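Local atomic coordinates of colicin-M immunity protein (Escherichia coli, PDB entry 2XGL), a protein that protects a cell carrying the colicin M plasmid against colicin M. Residues 7-12 with 62-67; 44-49 with 66-71. All coordinates share one frame; numbering follows the deposited sequence.

Strand 64-71 runs through both contacts, which lie 18 Å apart between their centres and on opposite sides of the middle of the chain. Interaction 1 sits where this strand begins: the turn ahead of helix 14-29, at residues 7-12, lies against residues 62-67. Interaction 2 takes up the rest of the strand, where residues 44-49 form the neighbouring and outermost strand of the antiparallel four-stranded sheet. V66 and P67 belong to both. In chain order the turn comes first, then the edge strand, then the shared strand. One long strand thus joins the disulfide-bearing N-terminal region to the far end of the sheet within the periplasmic domain.

Interaction 1. Residues 7-12 with 62-67; sequences PACYQV and KTLLVP
The sulfur of C9 lies over one face of the flat peptide group joining K62 to T63, above its C=O bond, with SG of C9 3.3 Å from O of K62. SG gets there because chi1 of C9 (-68°) turns it anti to its own carbonyl carbon. The ring of Y10 takes CG of Q11 over the centre of one face. Q11 in turn curls its amide back over the turn: N of A8 donates to OE1 of Q11 at 3.2 Å, approaching from 36° above the amide plane. Apolar contact is made by L64, whose CG meets CB of C9 at 4.0 Å; its CD1 branch reaches CG1 of V12 at 4.2 Å, the two side chains crossing at a slant. No hydrogen bond links the segments, but R53 reaches O of V12 and also touches L64. V12 and L64 both pack on A17 of helix 14-29, and SG of C9 is bonded to C85 just beyond strand 76-84. The arrangement is a 3-10 turn (9-11) tied through C9-C85 to the end of strand 76-84, in the YebF/Cmi-family domain; this disulfide is functionally essential in the colicin M immunity protein.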
ATOM      1  N   PRO A   7      -7.838 -11.272  -7.245  1.00 18.42           N
ATOM      2  CA  PRO A   7      -9.202 -11.304  -6.713  1.00 16.73           C
ATOM      3  C   PRO A   7      -9.853  -9.939  -6.683  1.00 14.68           C
ATOM      4  O   PRO A   7      -9.155  -8.935  -6.794  1.00 13.96           O
ATOM      5  CB  PRO A   7      -8.992 -11.778  -5.276  1.00 16.95           C
ATOM      6  CG  PRO A   7      -7.655 -11.251  -4.930  1.00 17.31           C
ATOM      7  CD  PRO A   7      -6.843 -11.431  -6.172  1.00 18.72           C
ATOM      8  N   ALA A   8     -11.175  -9.923  -6.497  1.00 13.51           N
ATOM      9  CA  ALA A   8     -11.926  -8.686  -6.306  1.00 12.07           C
ATOM     10  C   ALA A   8     -11.640  -8.139  -4.912  1.00 11.17           C
ATOM     11  O   ALA A   8     -11.521  -8.908  -3.969  1.00 11.97           O
ATOM     12  CB  ALA A   8     -13.421  -8.936  -6.486  1.00 11.73           C
ATOM     13  N   CYS A   9     -11.545  -6.819  -4.781  1.00  9.93           N
ATOM     14  CA  CYS A   9     -11.201  -6.174  -3.513  1.00  9.30           C
ATOM     15  C   CYS A   9     -12.096  -6.595  -2.342  1.00  9.24           C
ATOM     16  O   CYS A   9     -11.636  -6.649  -1.212  1.00  9.35           O
ATOM     17  CB  CYS A   9     -11.212  -4.646  -3.667  1.00  8.93           C
ATOM     18  SG  CYS A   9      -9.869  -3.949  -4.735  1.00 10.80           S
ATOM     19  N   TYR A  10     -13.362  -6.901  -2.595  1.00  9.27           N
ATOM     20  CA  TYR A  10     -14.236  -7.381  -1.527  1.00 10.12           C
ATOM     21  C   TYR A  10     -13.868  -8.773  -1.039  1.00 11.09           C
ATOM     22  O   TYR A  10     -14.349  -9.205   0.007  1.00 12.24           O
ATOM     23  CB  TYR A  10     -15.715  -7.308  -1.918  1.00 10.15           C
ATOM     24  CG  TYR A  10     -16.223  -8.376  -2.851  1.00 11.11           C
ATOM     25  CD1 TYR A  10     -16.964  -9.448  -2.377  1.00 15.59           C
ATOM     26  CD2 TYR A  10     -16.001  -8.306  -4.204  1.00 11.80           C
ATOM     27  CE1 TYR A  10     -17.457 -10.429  -3.239  1.00 16.07           C
ATOM     28  CE2 TYR A  10     -16.490  -9.276  -5.070  1.00 13.11           C
ATOM     29  CZ  TYR A  10     -17.214 -10.335  -4.580  1.00 14.98           C
ATOM     30  OH  TYR A  10     -17.702 -11.310  -5.417  1.00 16.27           O
ATOM     31  N   GLN A  11     -13.017  -9.472  -1.775  1.00 11.14           N
ATOM     32  CA  GLN A  11     -12.513 -10.756  -1.325  1.00 12.62           C
ATOM     33  C   GLN A  11     -11.264 -10.607  -0.467  1.00 12.76           C
ATOM     34  O   GLN A  11     -10.873 -11.545   0.216  1.00 13.98           O
ATOM     35  CB  GLN A  11     -12.213 -11.665  -2.514  1.00 13.10           C
ATOM     36  CG  GLN A  11     -13.391 -11.919  -3.401  1.00 14.15           C
ATOM     37  CD  GLN A  11     -13.050 -12.880  -4.504  1.00 16.62           C
ATOM     38  OE1 GLN A  11     -12.898 -12.488  -5.650  1.00 17.48           O
ATOM     39  NE2 GLN A  11     -12.893 -14.141  -4.160  1.00 21.16           N
ATOM     40  N   VAL A  12     -10.644  -9.431  -0.507  1.00 11.65           N
ATOM     41  CA  VAL A  12      -9.357  -9.214   0.141  1.00 11.60           C
ATOM     42  C   VAL A  12      -9.564  -8.643   1.531  1.00 11.96           C
ATOM     43  O   VAL A  12     -10.185  -7.602   1.677  1.00 11.20           O
ATOM     44  CB  VAL A  12      -8.485  -8.265  -0.684  1.00 10.46           C
ATOM     45  CG1 VAL A  12      -7.176  -7.967   0.030  1.00 10.05           C
ATOM     46  CG2 VAL A  12      -8.231  -8.872  -2.052  1.00 10.10           C
ATOM     47  N   LYS A  62     -12.886  -1.393  -7.102  1.00 10.99           N
ATOM     48  CA  LYS A  62     -11.739  -1.849  -7.892  1.00 10.37           C
ATOM     49  C   LYS A  62     -10.402  -1.581  -7.214  1.00 10.04           C
ATOM     50  O   LYS A  62      -9.406  -2.229  -7.529  1.00 10.27           O
ATOM     51  CB  LYS A  62     -11.763  -1.222  -9.287  1.00 10.94           C
ATOM     52  CG  LYS A  62     -13.000  -1.572 -10.125  1.00 11.02           C
ATOM     53  CD  LYS A  62     -13.111  -3.066 -10.381  1.00 10.45           C
ATOM     54  CE  LYS A  62     -14.206  -3.422 -11.369  1.00 10.86           C
ATOM     55  NZ  LYS A  62     -15.595  -3.323 -10.801  1.00  9.39           N
ATOM     56  N   THR A  63     -10.382  -0.643  -6.271  1.00  9.94           N
ATOM     57  CA  THR A  63      -9.150  -0.273  -5.575  1.00  9.77           C
ATOM     58  C   THR A  63      -9.409  -0.169  -4.084  1.00  8.86           C
ATOM     59  O   THR A  63     -10.443   0.354  -3.687  1.00  9.75           O
ATOM     60  CB  THR A  63      -8.630   1.100  -6.058  1.00 10.61           C
ATOM     61  OG1 THR A  63      -9.683   2.062  -5.937  1.00 13.00           O
ATOM     62  CG2 THR A  63      -8.163   1.047  -7.519  1.00 11.10           C
ATOM     63  N   LEU A  64      -8.488  -0.706  -3.281  1.00  7.73           N
ATOM     64  CA  LEU A  64      -8.456  -0.501  -1.829  1.00  7.37           C
ATOM     65  C   LEU A  64      -7.376   0.516  -1.452  1.00  7.26           C
ATOM     66  O   LEU A  64      -6.235   0.384  -1.853  1.00  6.58           O
ATOM     67  CB  LEU A  64      -8.106  -1.779  -1.086  1.00  7.25           C
ATOM     68  CG  LEU A  64      -9.149  -2.832  -0.802  1.00  7.81           C
ATOM     69  CD1 LEU A  64      -8.446  -4.007  -0.155  1.00  8.12           C
ATOM     70  CD2 LEU A  64     -10.243  -2.293   0.098  1.00  9.93           C
ATOM     71  N   LEU A  65      -7.734   1.503  -0.645  1.00  7.88           N
ATOM     72  CA  LEU A  65      -6.799   2.513  -0.211  1.00  8.41           C
ATOM     73  C   LEU A  65      -6.179   2.009   1.083  1.00  8.07           C
ATOM     74  O   LEU A  65      -6.881   1.702   2.047  1.00  8.36           O
ATOM     75  CB  LEU A  65      -7.511   3.855  -0.020  1.00  9.86           C
ATOM     76  CG  LEU A  65      -6.642   5.070   0.298  1.00 12.93           C
ATOM     77  CD1 LEU A  65      -5.738   5.388  -0.889  1.00 15.46           C
ATOM     78  CD2 LEU A  65      -7.481   6.308   0.671  1.00 15.41           C
ATOM     79  N   VAL A  66      -4.858   1.877   1.080  1.00  7.38           N
ATOM     80  CA  VAL A  66      -4.123   1.342   2.216  1.00  6.83           C
ATOM     81  C   VAL A  66      -3.129   2.382   2.682  1.00  6.97           C
ATOM     82  O   VAL A  66      -2.054   2.474   2.107  1.00  6.67           O
ATOM     83  CB  VAL A  66      -3.392   0.054   1.826  1.00  6.43           C
ATOM     84  CG1 VAL A  66      -2.560  -0.472   2.994  1.00  5.90           C
ATOM     85  CG2 VAL A  66      -4.417  -1.000   1.344  1.00  5.44           C
ATOM     86  N   PRO A  67      -3.492   3.183   3.706  1.00  7.76           N
ATOM     87  CA  PRO A  67      -2.637   4.228   4.265  1.00  8.17           C
ATOM     88  C   PRO A  67      -1.617   3.737   5.306  1.00  8.27           C
ATOM     89  O   PRO A  67      -1.919   2.874   6.134  1.00  8.04           O
ATOM     90  CB  PRO A  67      -3.632   5.177   4.950  1.00  9.40           C
ATOM     91  CG  PRO A  67      -4.955   4.537   4.878  1.00  9.87           C
ATOM     92  CD  PRO A  67      -4.794   3.152   4.393  1.00  8.65           C
TER

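Interaction 2. Residues 44-49 with 66-71; sequences PKITWE and VPFKAE. With CD (cadmium ion), chain F; CD (cadmium ion), chain G.
V66 meets W48 where two antiparallel strands form a ladder at the edge of the four-stranded sheet, their short axes 148° apart in direction. CG1 of V66 reaches CZ3 of the W48 indole at 3.7 Å. P67 follows, its O accepting the N-H of E49 from well above the carbonyl plane, while its ring carbons rest on CB of E49. F68 and W48 form a non-hydrogen-bonded pair, their side chains running alongside. Their ring planes are turned 63° apart, and CB of F68 lies 3.7 Å from CE3 of W48. A chi1 of 60° sets the F68 ring between its backbone N and carbonyl carbon; CD1 then meets CG2 of I46, which also lies over one indole face. Y79 and Y25 add further ring contacts to F68, tying this side to strand 76-84 and helix 14-29. K69 is paired with T47 through two backbone bonds, N of K69 to O of T47 at 3.0 Å and N of T47 to O of K69 at 3.1 Å. On the opposite side of the sheet from F68, the extended chain of K69 passes OG1 of T47 and brings CE to 3.5 Å from OE2 of E49. This carboxylate oxygen binds a cadmium ion, which M78 also ligates. A70 returns to the F68 side, its CB 3.7 Å from CB of P44. E71 closes the ladder with mutual backbone bonds to K45, and its extended side chain carries OE2 to a second cadmium ion, 2.2 Å away.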
ATOM      1  N   PRO A  44      12.240   1.253   5.953  1.00 15.23           N
ATOM      2  CA  PRO A  44      11.619   2.000   7.033  1.00 14.33           C
ATOM      3  C   PRO A  44      10.781   1.092   7.916  1.00 14.30           C
ATOM      4  O   PRO A  44      10.453  -0.014   7.511  1.00 13.90           O
ATOM      5  CB  PRO A  44      10.704   3.000   6.299  1.00 13.54           C
ATOM      6  CG  PRO A  44      10.837   2.715   4.839  1.00 13.51           C
ATOM      7  CD  PRO A  44      11.502   1.398   4.691  1.00 14.61           C
ATOM      8  N   LYS A  45      10.455   1.565   9.117  1.00 14.58           N
ATOM      9  CA  LYS A  45       9.418   0.943   9.931  1.00 15.88           C
ATOM     10  C   LYS A  45       8.040   1.437   9.469  1.00 14.20           C
ATOM     11  O   LYS A  45       7.857   2.628   9.188  1.00 13.64           O
ATOM     12  CB  LYS A  45       9.612   1.268  11.406  1.00 17.78           C
ATOM     13  CG  LYS A  45       8.459   0.788  12.288  1.00 23.48           C
ATOM     14  CD  LYS A  45       8.560   1.327  13.702  1.00 32.78           C
ATOM     15  CE  LYS A  45       7.378   0.867  14.563  1.00 38.88           C
ATOM     16  NZ  LYS A  45       7.216  -0.622  14.564  1.00 43.26           N
ATOM     17  N   ILE A  46       7.075   0.525   9.410  1.00 13.31           N
ATOM     18  CA  ILE A  46       5.764   0.835   8.852  1.00 11.95           C
ATOM     19  C   ILE A  46       4.673   0.713   9.904  1.00 13.15           C
ATOM     20  O   ILE A  46       4.646  -0.255  10.646  1.00 14.16           O
ATOM     21  CB  ILE A  46       5.475  -0.072   7.652  1.00 10.84           C
ATOM     22  CG1 ILE A  46       6.523   0.195   6.569  1.00  9.18           C
ATOM     23  CG2 ILE A  46       4.083   0.162   7.121  1.00  9.62           C
ATOM     24  CD1 ILE A  46       6.329  -0.585   5.340  1.00  8.25           C
ATOM     25  N   THR A  47       3.809   1.724  10.002  1.00 13.59           N
ATOM     26  CA  THR A  47       2.644   1.642  10.874  1.00 15.65           C
ATOM     27  C   THR A  47       1.387   1.958  10.074  1.00 15.32           C
ATOM     28  O   THR A  47       1.335   2.946   9.366  1.00 14.93           O
ATOM     29  CB  THR A  47       2.773   2.536  12.150  1.00 17.37           C
ATOM     30  OG1 THR A  47       2.427   3.896  11.861  1.00 18.18           O
ATOM     31  CG2 THR A  47       4.192   2.480  12.721  1.00 18.17           C
ATOM     32  N   TRP A  48       0.388   1.087  10.190  1.00 16.39           N
ATOM     33  CA  TRP A  48      -0.816   1.130   9.369  1.00 16.06           C
ATOM     34  C   TRP A  48      -1.893   2.016   9.963  1.00 18.65           C
ATOM     35  O   TRP A  48      -1.938   2.230  11.173  1.00 20.20           O
ATOM     36  CB  TRP A  48      -1.393  -0.280   9.224  1.00 15.85           C
ATOM     37  CG  TRP A  48      -0.419  -1.280   8.705  1.00 13.99           C
ATOM     38  CD1 TRP A  48       0.198  -2.260   9.413  1.00 14.38           C
ATOM     39  CD2 TRP A  48       0.059  -1.391   7.363  1.00 10.34           C
ATOM     40  NE1 TRP A  48       1.024  -2.990   8.593  1.00 13.09           N
ATOM     41  CE2 TRP A  48       0.959  -2.477   7.331  1.00 10.53           C
ATOM     42  CE3 TRP A  48      -0.191  -0.685   6.183  1.00  7.85           C
ATOM     43  CZ2 TRP A  48       1.613  -2.865   6.176  1.00 10.17           C
ATOM     44  CZ3 TRP A  48       0.453  -1.080   5.027  1.00  7.49           C
ATOM     45  CH2 TRP A  48       1.344  -2.159   5.030  1.00  8.93           C
ATOM     46  N   GLU A  49      -2.766   2.514   9.089  1.00 20.16           N
ATOM     47  CA  GLU A  49      -3.960   3.262   9.474  1.00 22.96           C
ATOM     48  C   GLU A  49      -5.177   2.426   9.099  1.00 23.74           C
ATOM     49  O   GLU A  49      -5.055   1.372   8.478  1.00 22.33           O
ATOM     50  CB  GLU A  49      -4.018   4.589   8.725  1.00 23.46           C
ATOM     51  CG  GLU A  49      -2.798   5.497   8.895  1.00 27.12           C
ATOM     52  CD  GLU A  49      -2.967   6.536   9.972  1.00 35.64           C
ATOM     53  OE1 GLU A  49      -4.049   6.587  10.599  1.00 43.47           O
ATOM     54  OE2 GLU A  49      -2.008   7.312  10.186  1.00 40.00           O
ATOM     55  N   VAL A  66      -4.858   1.877   1.080  1.00  7.38           N
ATOM     56  CA  VAL A  66      -4.123   1.342   2.216  1.00  6.83           C
ATOM     57  C   VAL A  66      -3.129   2.382   2.682  1.00  6.97           C
ATOM     58  O   VAL A  66      -2.054   2.474   2.107  1.00  6.67           O
ATOM     59  CB  VAL A  66      -3.392   0.054   1.826  1.00  6.43           C
ATOM     60  CG1 VAL A  66      -2.560  -0.472   2.994  1.00  5.90           C
ATOM     61  CG2 VAL A  66      -4.417  -1.000   1.344  1.00  5.44           C
ATOM     62  N   PRO A  67      -3.492   3.183   3.706  1.00  7.76           N
ATOM     63  CA  PRO A  67      -2.637   4.228   4.265  1.00  8.17           C
ATOM     64  C   PRO A  67      -1.617   3.737   5.306  1.00  8.27           C
ATOM     65  O   PRO A  67      -1.919   2.874   6.134  1.00  8.04           O
ATOM     66  CB  PRO A  67      -3.632   5.177   4.950  1.00  9.40           C
ATOM     67  CG  PRO A  67      -4.955   4.537   4.878  1.00  9.87           C
ATOM     68  CD  PRO A  67      -4.794   3.152   4.393  1.00  8.65           C
ATOM     69  N   PHE A  68      -0.421   4.321   5.274  1.00  8.36           N
ATOM     70  CA  PHE A  68       0.626   3.977   6.235  1.00  8.65           C
ATOM     71  C   PHE A  68       1.680   5.061   6.367  1.00  9.48           C
ATOM     72  O   PHE A  68       1.908   5.841   5.443  1.00  9.25           O
ATOM     73  CB  PHE A  68       1.302   2.662   5.847  1.00  7.85           C
ATOM     74  CG  PHE A  68       1.965   2.681   4.506  1.00  6.27           C
ATOM     75  CD1 PHE A  68       3.322   2.911   4.394  1.00  6.20           C
ATOM     76  CD2 PHE A  68       1.239   2.442   3.351  1.00  5.97           C
ATOM     77  CE1 PHE A  68       3.956   2.914   3.157  1.00  5.87           C
ATOM     78  CE2 PHE A  68       1.869   2.443   2.100  1.00  6.16           C
ATOM     79  CZ  PHE A  68       3.235   2.680   2.014  1.00  5.63           C
ATOM     80  N   LYS A  69       2.310   5.115   7.536  1.00 10.93           N
ATOM     81  CA  LYS A  69       3.495   5.933   7.723  1.00 11.84           C
ATOM     82  C   LYS A  69       4.704   5.040   7.549  1.00 10.53           C
ATOM     83  O   LYS A  69       4.686   3.883   7.951  1.00 10.19           O
ATOM     84  CB  LYS A  69       3.545   6.528   9.121  1.00 13.96           C
ATOM     85  CG  LYS A  69       2.365   7.389   9.527  1.00 18.31           C
ATOM     86  CD  LYS A  69       2.481   7.732  11.024  1.00 24.45           C
ATOM     87  CE  LYS A  69       1.131   8.010  11.659  1.00 28.95           C
ATOM     88  NZ  LYS A  69       1.211   7.954  13.142  1.00 31.18           N
ATOM     89  N   ALA A  70       5.745   5.575   6.930  1.00  9.82           N
ATOM     90  CA  ALA A  70       7.023   4.899   6.880  1.00  9.66           C
ATOM     91  C   ALA A  70       7.980   5.814   7.601  1.00 10.32           C
ATOM     92  O   ALA A  70       8.049   6.994   7.304  1.00  9.50           O
ATOM     93  CB  ALA A  70       7.473   4.664   5.443  1.00  9.02           C
ATOM     94  N   GLU A  71       8.701   5.268   8.569  1.00 11.77           N
ATOM     95  CA  GLU A  71       9.676   6.042   9.301  1.00 13.27           C
ATOM     96  C   GLU A  71      11.083   5.449   9.187  1.00 13.02           C
ATOM     97  O   GLU A  71      11.277   4.252   9.287  1.00 13.23           O
ATOM     98  CB  GLU A  71       9.280   6.149  10.766  1.00 14.93           C
ATOM     99  CG  GLU A  71      10.144   7.147  11.514  1.00 19.43           C
ATOM    100  CD  GLU A  71       9.679   7.411  12.916  1.00 26.78           C
ATOM    101  OE1 GLU A  71       8.785   6.681  13.406  1.00 31.84           O
ATOM    102  OE2 GLU A  71      10.228   8.356  13.529  1.00 36.07           O
TER
HETATM  103 CD    CD F1119      -2.005   9.461   8.994  1.00 48.22          CD
HETATM  104 CD    CD G1120       9.761   8.558  15.670  1.00 55.18          CD